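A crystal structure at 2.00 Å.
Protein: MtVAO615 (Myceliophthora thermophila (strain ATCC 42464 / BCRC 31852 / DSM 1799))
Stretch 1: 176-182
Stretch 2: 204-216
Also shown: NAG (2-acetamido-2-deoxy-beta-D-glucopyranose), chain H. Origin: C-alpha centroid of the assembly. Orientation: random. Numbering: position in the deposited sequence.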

# COMPACT_ATOMS: atom_id res chain seq x y z
N LEU A 176 -8.77 15.11 4.23
CA LEU A 176 -8.98 15.03 5.67
C LEU A 176 -7.60 14.95 6.30
O LEU A 176 -7.10 13.86 6.59
CB LEU A 176 -9.87 13.83 6.03
CG LEU A 176 -11.32 13.97 5.53
CD1 LEU A 176 -12.10 12.68 5.73
CD2 LEU A 176 -12.08 15.14 6.15
N LYS A 177 -6.99 16.12 6.52
CA LYS A 177 -5.56 16.23 6.86
C LYS A 177 -5.24 16.63 8.31
O LYS A 177 -4.06 16.84 8.64
CB LYS A 177 -4.86 17.21 5.91
CG LYS A 177 -4.90 16.84 4.44
CD LYS A 177 -3.73 15.95 4.07
CE LYS A 177 -3.50 15.95 2.56
NZ LYS A 177 -2.83 14.66 2.20
N SER A 178 -6.26 16.72 9.17
CA SER A 178 -6.06 17.07 10.59
C SER A 178 -5.02 16.18 11.27
O SER A 178 -4.95 14.98 10.98
CB SER A 178 -7.38 16.98 11.35
OG SER A 178 -7.74 15.60 11.44
N THR A 179 -4.19 16.78 12.11
CA THR A 179 -3.23 16.04 12.93
C THR A 179 -3.28 16.57 14.37
O THR A 179 -3.30 17.79 14.61
CB THR A 179 -1.80 16.12 12.39
OG1 THR A 179 -1.36 17.48 12.42
CG2 THR A 179 -1.71 15.64 10.95
N LYS A 180 -3.29 15.65 15.34
CA LYS A 180 -3.47 16.02 16.73
C LYS A 180 -2.51 15.23 17.61
O LYS A 180 -2.57 14.00 17.64
CB LYS A 180 -4.94 15.78 17.11
CG LYS A 180 -5.38 16.33 18.46
CD LYS A 180 -6.87 16.03 18.62
CE LYS A 180 -7.27 15.90 20.08
NZ LYS A 180 -7.28 17.23 20.72
N PHE A 181 -1.61 15.95 18.28
CA PHE A 181 -0.67 15.34 19.22
C PHE A 181 -1.34 15.11 20.56
O PHE A 181 -1.80 16.06 21.20
CB PHE A 181 0.62 16.17 19.38
CG PHE A 181 1.59 15.59 20.39
CD1 PHE A 181 2.22 14.36 20.17
CD2 PHE A 181 1.88 16.28 21.57
CE1 PHE A 181 3.11 13.83 21.10
CE2 PHE A 181 2.77 15.76 22.50
CZ PHE A 181 3.39 14.53 22.27
N ILE A 182 -1.38 13.85 20.98
CA ILE A 182 -1.89 13.45 22.29
C ILE A 182 -0.69 13.01 23.15
O ILE A 182 -0.15 11.92 22.98
CB ILE A 182 -2.96 12.33 22.18
CG1 ILE A 182 -4.12 12.76 21.27
CG2 ILE A 182 -3.49 11.94 23.56
CD1 ILE A 182 -4.94 11.62 20.71
N PHE A 204 4.49 11.37 4.48
CA PHE A 204 5.31 12.59 4.67
C PHE A 204 4.73 13.60 5.66
O PHE A 204 5.48 14.29 6.37
CB PHE A 204 5.66 13.25 3.33
CG PHE A 204 4.50 13.93 2.63
CD1 PHE A 204 3.67 13.21 1.74
CD2 PHE A 204 4.26 15.29 2.81
CE1 PHE A 204 2.62 13.85 1.08
CE2 PHE A 204 3.21 15.93 2.15
CZ PHE A 204 2.38 15.21 1.29
N GLU A 205 3.40 13.69 5.69
CA GLU A 205 2.67 14.51 6.65
C GLU A 205 2.76 13.90 8.06
O GLU A 205 3.08 14.62 9.02
CB GLU A 205 1.22 14.72 6.19
CG GLU A 205 1.10 15.77 5.08
CD GLU A 205 -0.11 15.60 4.18
OE1 GLU A 205 -0.76 14.52 4.19
OE2 GLU A 205 -0.42 16.55 3.43
N ALA A 206 2.50 12.60 8.16
CA ALA A 206 2.67 11.87 9.43
C ALA A 206 4.09 12.04 10.00
O ALA A 206 4.23 12.27 11.21
CB ALA A 206 2.32 10.40 9.25
N TYR A 207 5.11 11.97 9.15
CA TYR A 207 6.52 12.08 9.58
C TYR A 207 6.91 13.48 10.01
O TYR A 207 7.62 13.63 11.00
CB TYR A 207 7.49 11.59 8.50
CG TYR A 207 7.33 10.14 8.09
CD1 TYR A 207 6.72 9.20 8.94
CD2 TYR A 207 7.79 9.70 6.85
CE1 TYR A 207 6.57 7.88 8.57
CE2 TYR A 207 7.65 8.37 6.46
CZ TYR A 207 7.03 7.47 7.32
OH TYR A 207 6.89 6.15 6.95
N ALA A 208 6.45 14.49 9.26
CA ALA A 208 6.64 15.90 9.64
C ALA A 208 6.01 16.17 11.01
O ALA A 208 6.63 16.81 11.86
CB ALA A 208 6.08 16.84 8.57
N MET A 209 4.79 15.65 11.21
CA MET A 209 4.04 15.84 12.45
C MET A 209 4.69 15.13 13.65
O MET A 209 4.83 15.72 14.72
CB MET A 209 2.58 15.41 12.25
CG MET A 209 1.69 15.61 13.46
SD MET A 209 1.50 14.09 14.40
CE MET A 209 0.89 14.74 15.95
N ALA A 210 5.07 13.87 13.46
CA ALA A 210 5.74 13.10 14.50
C ALA A 210 7.09 13.72 14.86
O ALA A 210 7.39 13.89 16.05
CB ALA A 210 5.89 11.63 14.11
N ASN A 211 7.90 14.06 13.85
CA ASN A 211 9.21 14.67 14.07
C ASN A 211 9.14 15.94 14.94
O ASN A 211 9.97 16.12 15.83
CB ASN A 211 9.96 14.98 12.77
CG ASN A 211 11.23 15.76 13.02
OD1 ASN A 211 12.27 15.19 13.36
ND2 ASN A 211 11.15 17.09 12.88
N SER A 212 8.16 16.80 14.66
CA SER A 212 8.03 18.10 15.33
C SER A 212 7.80 17.97 16.83
O SER A 212 8.04 18.92 17.58
CB SER A 212 6.93 18.94 14.69
OG SER A 212 5.66 18.32 14.84
N THR A 213 7.33 16.80 17.26
CA THR A 213 7.07 16.49 18.69
C THR A 213 8.18 15.65 19.37
O THR A 213 8.11 15.37 20.57
CB THR A 213 5.67 15.84 18.88
OG1 THR A 213 5.66 14.52 18.33
CG2 THR A 213 4.58 16.65 18.21
N GLY A 214 9.21 15.27 18.62
CA GLY A 214 10.29 14.42 19.13
C GLY A 214 9.92 12.94 19.13
O GLY A 214 10.35 12.20 20.01
N HIS A 215 9.14 12.52 18.12
CA HIS A 215 8.62 11.15 18.00
C HIS A 215 8.76 10.52 16.59
O HIS A 215 8.99 11.23 15.60
CB HIS A 215 7.16 11.09 18.46
CG HIS A 215 6.96 11.48 19.89
ND1 HIS A 215 6.52 12.73 20.26
CD2 HIS A 215 7.16 10.80 21.04
CE1 HIS A 215 6.45 12.80 21.58
NE2 HIS A 215 6.84 11.64 22.08
N ARG A 216 8.61 9.20 16.53
CA ARG A 216 8.54 8.43 15.28
C ARG A 216 7.16 7.81 15.17
O ARG A 216 6.53 7.48 16.18
CB ARG A 216 9.57 7.29 15.30
CG ARG A 216 11.00 7.70 15.59
CD ARG A 216 11.80 6.53 16.15
NE ARG A 216 13.20 6.89 16.39
CZ ARG A 216 14.06 6.18 17.11
NH1 ARG A 216 13.68 5.04 17.67
NH2 ARG A 216 15.30 6.61 17.26
C1 NAG H . 12.22 18.02 13.14
C2 NAG H . 12.72 19.19 12.27
C3 NAG H . 13.70 20.13 12.99
C4 NAG H . 13.25 20.50 14.41
C5 NAG H . 12.96 19.22 15.20
C6 NAG H . 12.48 19.53 16.62
C7 NAG H . 12.80 18.76 9.83
C8 NAG H . 13.65 18.20 8.72
N2 NAG H . 13.35 18.70 11.05
O3 NAG H . 13.85 21.33 12.22
O4 NAG H . 14.24 21.32 15.06
O5 NAG H . 11.95 18.48 14.49
O6 NAG H . 11.64 18.47 17.12
O7 NAG H . 11.68 19.22 9.61

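What polar contact ties the two stretches together? A single salt bridge does, between Lys177 and Glu205. Lys177 NZ donates to Glu205 OE1 at 2.9 Å, and a weak second bond runs from Lys177 NZ to Glu205 OE2 at 3.3 Å, so the ammonium group meets both carboxylate oxygens unequally. The CA-to-CB bond of Lys177 points sideways, but its long chain brings the charged end to the helix, where the CA-to-CB bond of Glu205 points toward the first stretch.

How do the apolar side chains pack? Strand 179-182 runs at 34° to the helix of the second stretch, with the axes 9.7 Å apart at closest approach, and Met209 lies between them, with 78 Å² covered by the first stretch. Its flexible thioether chain touches Thr179, where Thr179 CB lies 3.7 Å from Met209 CG, and ends beside Phe181, with Met209 CE 3.7 Å from Phe181 CB and near the plane of the ring, at its edge. The CA-to-CB bonds of Thr179 and Phe181 point toward the second stretch, and that of Lys180 between them points away, the alternation expected of a strand.

What surrounds the Phe181 ring? Thr213 CG2 sits over one face, 4.1 Å from the centroid of the Phe181 ring, in a CH-pi contact. His215 approaches obliquely, its CE1 3.5 Å from Phe181 CE1, with the ring planes at 32°. The broad phenyl ring thus reaches beyond Met209 to Thr213 and His215. In all, the two stretches bury 369 Å², counting both sides, and Phe181 (81 Å²) and Met209 have the largest covered areas.

How are these partners of Phe181 held in place? Thr213 OG1 donates to Ala210 O at 2.9 Å and accepts from His215 ND1 at 2.8 Å, leaving the threonine methyl over the phenyl ring. Between them, Gly214 takes the positive phi of a Schellman motif, a conformation that favours glycine, and Gly214 N bonds to Asn211 O at 3.0 Å while His215 N bonds to Ala210 O at 3.0 Å.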